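Local coordinates for cytosine deaminase (Klebsiella pneumoniae, PDB 4R85), which hydrolytically deaminates cytosine-type bases, probably 5-methylcytosine to thymine, at an iron(II) centre in an amidohydrolase-fold barrel, at residues M1-R9 with A13-D21; M105-H113 with S393-R403. One frame throughout, in Å; residues are numbered along the deposited sequence.

Contact 1: residues M1-R9 with A13-D21; sequences MKIINARLR and ALFTLDLQD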
loop_
_atom_site.group_PDB
_atom_site.type_symbol
_atom_site.label_atom_id
_atom_site.label_comp_id
_atom_site.label_asym_id
_atom_site.label_seq_id
_atom_site.Cartn_x
_atom_site.Cartn_y
_atom_site.Cartn_z
ATOM N N MET A 1 -11.741 -31.198 -15.756
ATOM C CA MET A 1 -10.524 -30.409 -15.905
ATOM C C MET A 1 -9.506 -30.781 -14.837
ATOM O O MET A 1 -9.857 -30.955 -13.675
ATOM C CB MET A 1 -10.842 -28.918 -15.822
ATOM C CG MET A 1 -9.608 -28.026 -15.780
ATOM S SD MET A 1 -10.033 -26.283 -15.921
ATOM C CE MET A 1 -11.410 -26.182 -14.788
ATOM N N LYS A 2 -8.245 -30.896 -15.235
ATOM C CA LYS A 2 -7.189 -31.285 -14.307
ATOM C C LYS A 2 -6.143 -30.184 -14.169
ATOM O O LYS A 2 -5.760 -29.552 -15.155
ATOM C CB LYS A 2 -6.528 -32.580 -14.777
ATOM C CG LYS A 2 -5.403 -33.078 -13.878
ATOM C CD LYS A 2 -4.619 -34.210 -14.541
ATOM C CE LYS A 2 -5.485 -35.439 -14.778
ATOM N NZ LYS A 2 -5.822 -36.145 -13.509
ATOM N N ILE A 3 -5.699 -29.946 -12.939
ATOM C CA ILE A 3 -4.607 -29.015 -12.688
ATOM C C ILE A 3 -3.481 -29.781 -12.018
ATOM O O ILE A 3 -3.704 -30.439 -11.007
ATOM C CB ILE A 3 -5.027 -27.865 -11.762
ATOM C CG1 ILE A 3 -6.251 -27.126 -12.326
ATOM C CG2 ILE A 3 -3.866 -26.908 -11.567
ATOM C CD1 ILE A 3 -6.920 -26.218 -11.328
ATOM N N ILE A 4 -2.279 -29.713 -12.583
ATOM C CA ILE A 4 -1.127 -30.394 -11.991
ATOM C C ILE A 4 -0.073 -29.405 -11.489
ATOM O O ILE A 4 -0.100 -28.223 -11.847
ATOM C CB ILE A 4 -0.448 -31.371 -12.977
ATOM C CG1 ILE A 4 0.120 -30.629 -14.194
ATOM C CG2 ILE A 4 -1.416 -32.479 -13.407
ATOM C CD1 ILE A 4 0.945 -31.527 -15.127
ATOM N N ASN A 5 0.844 -29.911 -10.662
ATOM C CA ASN A 5 1.990 -29.146 -10.177
ATOM C C ASN A 5 1.573 -27.911 -9.392
ATOM O O ASN A 5 2.227 -26.866 -9.455
ATOM C CB ASN A 5 2.908 -28.740 -11.334
ATOM C CG ASN A 5 3.546 -29.930 -12.022
ATOM O OD1 ASN A 5 3.813 -30.962 -11.397
ATOM N ND2 ASN A 5 3.805 -29.789 -13.319
ATOM N N ALA A 6 0.477 -28.028 -8.653
ATOM C CA ALA A 6 -0.040 -26.892 -7.907
ATOM C C ALA A 6 0.398 -26.963 -6.458
ATOM O O ALA A 6 0.398 -28.036 -5.855
ATOM C CB ALA A 6 -1.547 -26.846 -7.991
ATOM N N ARG A 7 0.787 -25.822 -5.907
ATOM C CA ARG A 7 1.010 -25.729 -4.473
ATOM C C ARG A 7 -0.309 -25.429 -3.784
ATOM O O ARG A 7 -1.187 -24.770 -4.354
ATOM C CB ARG A 7 2.019 -24.632 -4.152
ATOM C CG ARG A 7 3.377 -24.832 -4.804
ATOM C CD ARG A 7 4.213 -25.848 -4.067
ATOM N NE ARG A 7 4.498 -25.415 -2.707
ATOM C CZ ARG A 7 5.548 -24.681 -2.358
ATOM N NH1 ARG A 7 5.715 -24.344 -1.085
ATOM N NH2 ARG A 7 6.431 -24.292 -3.273
ATOM N N LEU A 8 -0.453 -25.908 -2.555
ATOM C CA LEU A 8 -1.569 -25.492 -1.710
ATOM C C LEU A 8 -0.996 -24.706 -0.542
ATOM O O LEU A 8 0.200 -24.801 -0.255
ATOM C CB LEU A 8 -2.372 -26.702 -1.233
ATOM C CG LEU A 8 -3.066 -27.465 -2.365
ATOM C CD1 LEU A 8 -3.731 -28.720 -1.820
ATOM C CD2 LEU A 8 -4.094 -26.570 -3.085
ATOM N N ARG A 9 -1.833 -23.911 0.115
ATOM C CA ARG A 9 -1.343 -22.992 1.141
ATOM C C ARG A 9 -0.706 -23.703 2.328
ATOM O O ARG A 9 -1.264 -24.660 2.864
ATOM C CB ARG A 9 -2.455 -22.050 1.616
ATOM C CG ARG A 9 -2.815 -20.979 0.601
ATOM C CD ARG A 9 -3.721 -19.919 1.216
ATOM N NE ARG A 9 -3.110 -19.373 2.426
ATOM C CZ ARG A 9 -3.757 -19.178 3.570
ATOM N NH1 ARG A 9 -5.050 -19.473 3.664
ATOM N NH2 ARG A 9 -3.111 -18.669 4.613
ATOM N N ALA A 13 4.232 -29.946 -0.441
ATOM C CA ALA A 13 4.008 -30.880 -1.551
ATOM C C ALA A 13 3.288 -30.231 -2.736
ATOM O O ALA A 13 2.576 -29.245 -2.570
ATOM C CB ALA A 13 3.233 -32.093 -1.072
ATOM N N LEU A 14 3.486 -30.790 -3.927
ATOM C CA LEU A 14 2.743 -30.375 -5.117
ATOM C C LEU A 14 1.488 -31.235 -5.255
ATOM O O LEU A 14 1.495 -32.409 -4.885
ATOM C CB LEU A 14 3.607 -30.522 -6.370
ATOM C CG LEU A 14 4.776 -29.545 -6.536
ATOM C CD1 LEU A 14 5.666 -29.968 -7.696
ATOM C CD2 LEU A 14 4.266 -28.128 -6.750
ATOM N N PHE A 15 0.414 -30.659 -5.790
ATOM C CA PHE A 15 -0.847 -31.386 -5.878
ATOM C C PHE A 15 -1.455 -31.378 -7.268
ATOM O O PHE A 15 -1.286 -30.428 -8.032
ATOM C CB PHE A 15 -1.870 -30.816 -4.893
ATOM C CG PHE A 15 -1.491 -30.987 -3.453
ATOM C CD1 PHE A 15 -2.027 -32.019 -2.704
ATOM C CD2 PHE A 15 -0.603 -30.111 -2.846
ATOM C CE1 PHE A 15 -1.679 -32.181 -1.373
ATOM C CE2 PHE A 15 -0.255 -30.264 -1.517
ATOM C CZ PHE A 15 -0.791 -31.308 -0.781
ATOM N N THR A 16 -2.164 -32.455 -7.585
ATOM C CA THR A 16 -3.057 -32.478 -8.737
ATOM C C THR A 16 -4.499 -32.299 -8.262
ATOM O O THR A 16 -4.926 -32.933 -7.296
ATOM C CB THR A 16 -2.913 -33.786 -9.531
ATOM O OG1 THR A 16 -1.693 -33.739 -10.279
ATOM C CG2 THR A 16 -4.072 -33.975 -10.490
ATOM N N LEU A 17 -5.235 -31.414 -8.931
ATOM C CA LEU A 17 -6.632 -31.174 -8.613
ATOM C C LEU A 17 -7.501 -31.599 -9.790
ATOM O O LEU A 17 -7.278 -31.172 -10.925
ATOM C CB LEU A 17 -6.860 -29.680 -8.319
ATOM C CG LEU A 17 -5.735 -28.975 -7.554
ATOM C CD1 LEU A 17 -6.058 -27.498 -7.363
ATOM C CD2 LEU A 17 -5.502 -29.638 -6.216
ATOM N N ASP A 18 -8.487 -32.447 -9.519
ATOM C CA ASP A 18 -9.392 -32.930 -10.553
ATOM C C ASP A 18 -10.754 -32.286 -10.378
ATOM O O ASP A 18 -11.396 -32.454 -9.340
ATOM C CB ASP A 18 -9.524 -34.453 -10.487
ATOM C CG ASP A 18 -8.267 -35.166 -10.940
ATOM O OD1 ASP A 18 -7.600 -34.658 -11.871
ATOM O OD2 ASP A 18 -7.944 -36.232 -10.368
ATOM N N LEU A 19 -11.179 -31.532 -11.389
ATOM C CA LEU A 19 -12.459 -30.834 -11.339
ATOM C C LEU A 19 -13.435 -31.510 -12.288
ATOM O O LEU A 19 -13.093 -31.828 -13.428
ATOM C CB LEU A 19 -12.284 -29.364 -11.718
ATOM C CG LEU A 19 -11.181 -28.618 -10.963
ATOM C CD1 LEU A 19 -11.191 -27.138 -11.328
ATOM C CD2 LEU A 19 -11.323 -28.804 -9.464
ATOM N N GLN A 20 -14.652 -31.731 -11.818
ATOM C CA GLN A 20 -15.622 -32.470 -12.605
ATOM C C GLN A 20 -17.024 -32.080 -12.186
ATOM O O GLN A 20 -17.313 -32.005 -10.997
ATOM C CB GLN A 20 -15.404 -33.965 -12.395
ATOM C CG GLN A 20 -16.368 -34.858 -13.124
ATOM C CD GLN A 20 -16.008 -36.318 -12.956
ATOM O OE1 GLN A 20 -14.834 -36.665 -12.791
ATOM N NE2 GLN A 20 -17.015 -37.183 -12.981
ATOM N N ASP A 21 -17.887 -31.827 -13.165
ATOM C CA ASP A 21 -19.276 -31.462 -12.894
ATOM C C ASP A 21 -19.395 -30.296 -11.910
ATOM O O ASP A 21 -20.220 -30.326 -10.996
ATOM C CB ASP A 21 -20.062 -32.677 -12.389
ATOM C CG ASP A 21 -20.172 -33.770 -13.433
ATOM O OD1 ASP A 21 -20.205 -34.963 -13.058
ATOM O OD2 ASP A 21 -20.220 -33.431 -14.635
HETATM O O HOH W 1 1.954 -26.866 -1.568
#

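Contact 2: residues M105-H113 with S393-R403; sequences MLRDFGVQH and SIRHGKVILQR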
loop_
_atom_site.group_PDB
_atom_site.type_symbol
_atom_site.label_atom_id
_atom_site.label_comp_id
_atom_site.label_asym_id
_atom_site.label_seq_id
_atom_site.Cartn_x
_atom_site.Cartn_y
_atom_site.Cartn_z
ATOM N N MET A 105 -13.882 -5.228 -12.370
ATOM C CA MET A 105 -12.569 -5.024 -11.757
ATOM C C MET A 105 -12.276 -6.078 -10.705
ATOM O O MET A 105 -11.135 -6.526 -10.572
ATOM C CB MET A 105 -12.481 -3.663 -11.055
ATOM C CG MET A 105 -12.665 -2.434 -11.923
ATOM S SD MET A 105 -12.418 -0.981 -10.854
ATOM C CE MET A 105 -13.445 0.202 -11.725
ATOM N N LEU A 106 -13.290 -6.440 -9.921
ATOM C CA LEU A 106 -13.089 -7.420 -8.855
ATOM C C LEU A 106 -12.809 -8.795 -9.457
ATOM O O LEU A 106 -11.924 -9.513 -8.995
ATOM C CB LEU A 106 -14.294 -7.471 -7.907
ATOM C CG LEU A 106 -14.576 -6.201 -7.092
ATOM C CD1 LEU A 106 -15.986 -6.227 -6.508
ATOM C CD2 LEU A 106 -13.535 -6.043 -5.981
ATOM N N ARG A 107 -13.571 -9.147 -10.492
ATOM C CA ARG A 107 -13.368 -10.380 -11.251
ATOM C C ARG A 107 -11.944 -10.443 -11.805
ATOM O O ARG A 107 -11.292 -11.491 -11.746
ATOM C CB ARG A 107 -14.391 -10.461 -12.395
ATOM C CG ARG A 107 -14.252 -11.671 -13.340
ATOM C CD ARG A 107 -13.364 -11.377 -14.547
ATOM N NE ARG A 107 -13.567 -10.025 -15.081
ATOM C CZ ARG A 107 -14.516 -9.700 -15.953
ATOM N NH1 ARG A 107 -15.357 -10.624 -16.392
ATOM N NH2 ARG A 107 -14.623 -8.448 -16.386
ATOM N N ASP A 108 -11.474 -9.322 -12.353
ATOM C CA ASP A 108 -10.123 -9.254 -12.904
ATOM C C ASP A 108 -9.075 -9.610 -11.859
ATOM O O ASP A 108 -8.002 -10.109 -12.198
ATOM C CB ASP A 108 -9.814 -7.873 -13.472
ATOM C CG ASP A 108 -10.519 -7.608 -14.794
ATOM O OD1 ASP A 108 -11.019 -8.574 -15.425
ATOM O OD2 ASP A 108 -10.561 -6.423 -15.203
ATOM N N PHE A 109 -9.387 -9.351 -10.595
ATOM C CA PHE A 109 -8.447 -9.621 -9.520
ATOM C C PHE A 109 -8.795 -10.853 -8.667
ATOM O O PHE A 109 -8.350 -10.974 -7.524
ATOM C CB PHE A 109 -8.241 -8.371 -8.659
ATOM C CG PHE A 109 -7.387 -7.335 -9.319
ATOM C CD1 PHE A 109 -6.013 -7.511 -9.408
ATOM C CD2 PHE A 109 -7.959 -6.189 -9.866
ATOM C CE1 PHE A 109 -5.212 -6.557 -10.028
ATOM C CE2 PHE A 109 -7.172 -5.228 -10.476
ATOM C CZ PHE A 109 -5.792 -5.410 -10.554
ATOM N N GLY A 110 -9.582 -11.768 -9.235
ATOM C CA GLY A 110 -9.820 -13.063 -8.615
ATOM C C GLY A 110 -10.909 -13.136 -7.559
ATOM O O GLY A 110 -11.028 -14.138 -6.853
ATOM N N VAL A 111 -11.712 -12.087 -7.442
ATOM C CA VAL A 111 -12.778 -12.072 -6.447
ATOM C C VAL A 111 -14.034 -12.744 -6.982
ATOM O O VAL A 111 -14.541 -12.352 -8.031
ATOM C CB VAL A 111 -13.141 -10.637 -6.038
ATOM C CG1 VAL A 111 -14.336 -10.661 -5.105
ATOM C CG2 VAL A 111 -11.943 -9.967 -5.372
ATOM N N GLN A 112 -14.541 -13.749 -6.264
ATOM C CA GLN A 112 -15.772 -14.422 -6.679
ATOM C C GLN A 112 -16.888 -14.315 -5.635
ATOM O O GLN A 112 -18.006 -14.778 -5.854
ATOM C CB GLN A 112 -15.505 -15.891 -6.997
ATOM C CG GLN A 112 -14.643 -16.136 -8.238
ATOM C CD GLN A 112 -14.636 -17.601 -8.645
ATOM O OE1 GLN A 112 -15.641 -18.297 -8.494
ATOM N NE2 GLN A 112 -13.495 -18.082 -9.142
ATOM N N HIS A 113 -16.558 -13.738 -4.489
ATOM C CA HIS A 113 -17.516 -13.547 -3.409
ATOM C C HIS A 113 -17.485 -12.097 -2.948
ATOM O O HIS A 113 -16.427 -11.550 -2.635
ATOM C CB HIS A 113 -17.216 -14.501 -2.254
ATOM C CG HIS A 113 -17.357 -15.939 -2.632
ATOM N ND1 HIS A 113 -18.581 -16.566 -2.717
ATOM C CD2 HIS A 113 -16.433 -16.862 -2.991
ATOM C CE1 HIS A 113 -18.405 -17.822 -3.090
ATOM N NE2 HIS A 113 -17.110 -18.027 -3.266
ATOM N N SER A 393 -8.683 -17.822 -13.256
ATOM C CA SER A 393 -9.807 -17.869 -12.337
ATOM C C SER A 393 -10.790 -18.887 -12.874
ATOM O O SER A 393 -11.219 -18.799 -14.025
ATOM C CB SER A 393 -10.481 -16.506 -12.202
ATOM O OG SER A 393 -11.515 -16.544 -11.231
ATOM N N ILE A 394 -11.123 -19.859 -12.035
ATOM C CA ILE A 394 -12.046 -20.919 -12.403
ATOM C C ILE A 394 -13.278 -20.808 -11.529
ATOM O O ILE A 394 -13.178 -20.637 -10.318
ATOM C CB ILE A 394 -11.393 -22.306 -12.245
ATOM C CG1 ILE A 394 -10.204 -22.429 -13.200
ATOM C CG2 ILE A 394 -12.403 -23.422 -12.513
ATOM C CD1 ILE A 394 -9.386 -23.708 -13.023
ATOM N N ARG A 395 -14.446 -20.878 -12.148
ATOM C CA ARG A 395 -15.691 -20.737 -11.413
ATOM C C ARG A 395 -16.686 -21.759 -11.933
ATOM O O ARG A 395 -16.926 -21.834 -13.132
ATOM C CB ARG A 395 -16.244 -19.326 -11.580
ATOM C CG ARG A 395 -17.608 -19.129 -10.966
ATOM C CD ARG A 395 -17.980 -17.668 -10.973
ATOM N NE ARG A 395 -19.340 -17.454 -10.500
ATOM C CZ ARG A 395 -19.674 -17.390 -9.218
ATOM N NH1 ARG A 395 -18.745 -17.546 -8.283
ATOM N NH2 ARG A 395 -20.935 -17.177 -8.868
ATOM N N HIS A 396 -17.250 -22.542 -11.023
ATOM C CA HIS A 396 -18.139 -23.647 -11.387
ATOM C C HIS A 396 -17.501 -24.582 -12.426
ATOM O O HIS A 396 -18.179 -25.110 -13.308
ATOM C CB HIS A 396 -19.497 -23.113 -11.861
ATOM C CG HIS A 396 -20.173 -22.220 -10.867
ATOM N ND1 HIS A 396 -21.158 -21.321 -11.219
ATOM C CD2 HIS A 396 -20.007 -22.088 -9.528
ATOM C CE1 HIS A 396 -21.566 -20.673 -10.142
ATOM N NE2 HIS A 396 -20.884 -21.120 -9.103
ATOM N N GLY A 397 -16.188 -24.776 -12.317
ATOM C CA GLY A 397 -15.479 -25.717 -13.163
ATOM C C GLY A 397 -15.052 -25.195 -14.526
ATOM O O GLY A 397 -14.513 -25.949 -15.327
ATOM N N LYS A 398 -15.288 -23.915 -14.795
ATOM C CA LYS A 398 -14.920 -23.330 -16.085
ATOM C C LYS A 398 -13.959 -22.166 -15.894
ATOM O O LYS A 398 -14.075 -21.414 -14.932
ATOM C CB LYS A 398 -16.162 -22.821 -16.818
ATOM C CG LYS A 398 -17.206 -23.880 -17.107
ATOM C CD LYS A 398 -18.470 -23.244 -17.669
ATOM C CE LYS A 398 -19.553 -24.280 -17.927
ATOM N NZ LYS A 398 -20.844 -23.639 -18.313
ATOM N N VAL A 399 -13.018 -22.005 -16.817
ATOM C CA VAL A 399 -12.131 -20.847 -16.770
ATOM C C VAL A 399 -12.898 -19.586 -17.156
ATOM O O VAL A 399 -13.484 -19.521 -18.231
ATOM C CB VAL A 399 -10.941 -21.005 -17.724
ATOM C CG1 VAL A 399 -10.002 -19.817 -17.581
ATOM C CG2 VAL A 399 -10.213 -22.310 -17.454
ATOM N N ILE A 400 -12.909 -18.589 -16.277
ATOM C CA ILE A 400 -13.598 -17.339 -16.588
ATOM C C ILE A 400 -12.615 -16.192 -16.763
ATOM O O ILE A 400 -12.995 -15.084 -17.152
ATOM C CB ILE A 400 -14.648 -16.972 -15.519
ATOM C CG1 ILE A 400 -13.974 -16.702 -14.172
ATOM C CG2 ILE A 400 -15.696 -18.073 -15.407
ATOM C CD1 ILE A 400 -14.893 -16.076 -13.135
ATOM N N LEU A 401 -11.346 -16.464 -16.474
ATOM C CA LEU A 401 -10.281 -15.490 -16.683
ATOM C C LEU A 401 -8.957 -16.205 -16.908
ATOM O O LEU A 401 -8.619 -17.142 -16.196
ATOM C CB LEU A 401 -10.158 -14.542 -15.484
ATOM C CG LEU A 401 -9.017 -13.511 -15.477
ATOM C CD1 LEU A 401 -9.426 -12.298 -14.657
ATOM C CD2 LEU A 401 -7.684 -14.070 -14.941
ATOM N N GLN A 402 -8.205 -15.731 -17.889
ATOM C CA GLN A 402 -6.873 -16.241 -18.152
ATOM C C GLN A 402 -5.950 -15.073 -18.475
ATOM O O GLN A 402 -6.192 -14.308 -19.417
ATOM C CB GLN A 402 -6.890 -17.243 -19.306
ATOM C CG GLN A 402 -5.538 -17.881 -19.580
ATOM C CD GLN A 402 -5.036 -18.684 -18.398
ATOM O OE1 GLN A 402 -5.796 -19.428 -17.781
ATOM N NE2 GLN A 402 -3.756 -18.524 -18.064
ATOM N N ARG A 403 -4.906 -14.936 -17.667
ATOM C CA ARG A 403 -3.884 -13.925 -17.857
ATOM C C ARG A 403 -2.614 -14.631 -18.284
ATOM O O ARG A 403 -2.330 -15.739 -17.830
ATOM C CB ARG A 403 -3.618 -13.213 -16.531
ATOM C CG ARG A 403 -3.640 -11.707 -16.586
ATOM C CD ARG A 403 -3.289 -11.130 -15.214
ATOM N NE ARG A 403 -4.099 -9.965 -14.867
ATOM C CZ ARG A 403 -5.173 -10.002 -14.082
ATOM N NH1 ARG A 403 -5.579 -11.150 -13.539
ATOM N NH2 ARG A 403 -5.838 -8.883 -13.826
HETATM O O HOH W 2 -12.436 -14.022 -10.982
HETATM O O HOH W 3 -15.152 -13.560 -16.547
#

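Contact 1: residues M1-R9 with A13-D21
Met-1 and Leu-19, Ile-3 and Leu-17, and Ala-6 and Phe-15 are each joined by two backbone hydrogen bonds, N to O in both directions. Strand 2-4 runs antiparallel to strand 14-20, their axes 4.6 Å apart at an angle of 175°. At the corner around Asn-5 the register slips by one residue, a beta bulge. CB of Asn-5 points away from strand 14-20, and ND2 bonds to OD1 of Asp-42, while the backbone N of Asn-5 and OG1 of Thr-16 share OE1 of Gln-30.

Charge pairs Lys-2 with Asp-18, neighbours in a non-hydrogen-bonded position. The lysine leaves with CG anti to its N, and the bends at chi3 and chi4 turn NZ back onto OD1 of Asp-18 at 2.8 Å, on the syn side and 19° out of the carboxylate plane. The other carboxylate oxygen, OD2, makes a salt bridge to Arg-26 on strand 23-29.

This hairpin lies in the small sheet 23-29, 14-20, 2-7, 41-42, beside the barrel of the amidohydrolase fold, and strands 372-375 and 47-57 cover its apolar face.

Apolar contacts dominate that face. CE of Met-1 reaches CD1 of Leu-19 at 3.6 Å, the two side chains running alongside each other, and Ile-3 CD1 lies 4.3 Å from CD1 of Leu-17. Leu-8 crosses Phe-15 at about a right angle and sets CD1 over the ring centre, a CH-pi contact 3.6 Å from the centroid and 12° off the normal. On the face of Lys-2 and Asp-18, CD of Arg-7 rests on CD2 of Leu-14 at 3.5 Å. Water 1 joins the ends, accepting from Arg-7 NE and from Leu-8 N and donating to Ala-13 O at 2.7 Å.

Contact 2: residues M105-H113 with S393-R403
A Schellman motif, with Gly-110 at positive phi, ends helix 92-108 of the amidohydrolase barrel where it meets the hairpin of strands 390-395 and 398-403. Both terminal nitrogens of Arg-403, NH1 and NH2, close on the carbonyl O of Asp-108, each at 3.0 Å; NH1 lies nearly in line with the carbonyl, NH2 above its plane, and NH1 also bonds to Val-390 O. CD1 of Leu-401 lodges against Asp-108 CA at 3.6 Å, beside the backbone of the helix end. The Asp-108 carboxylate takes NE of Arg-107 on OD1 in a salt bridge and also holds Tyr-410 of the second subunit. Water 3 links Arg-107 NH1 to Ile-400 O, and water 2 links Arg-107 O to Ser-393 OG.

On strand 111-119, the extended Gln-112 side chain slides past Arg-395 in the opposite direction. Arg-395 is also held by Asp-143 and by Ala-139 O. Gln-112 OE1 receives NH1 of Arg-395 at 3.2 Å, in the guanidinium plane, with amide and guanidinium planes 79° apart. Gln-112 NE2 donates to Ile-394 O at 2.8 Å, coming from 57° above that carbonyl's plane.

Contact 1 closes at the N terminus before contact 2 opens, and their centres are about 17 Å apart on the same side of the chain's centre. They meet through Ile-394, whose CB points away from segment 105-113: its CD1 lies 3.7 Å from CE of Met-1 and 3.9 Å from CD1 of Ile-3, while its CG2 approaches Leu-19 CD1 at 4.1 Å. Met-1 CE also lies 3.2 Å from O of Gly-397, in the hairpin turn. Strand 372-375 packs on both, touching Ile-3 and Leu-17 in contact 1 and Ser-393 and Ile-394 in contact 2. Neither contact supplies a residue to the iron(II) site of His-56, His-58, His-209, His-241 and Asp-308, or to the 5-methylcytosine pocket.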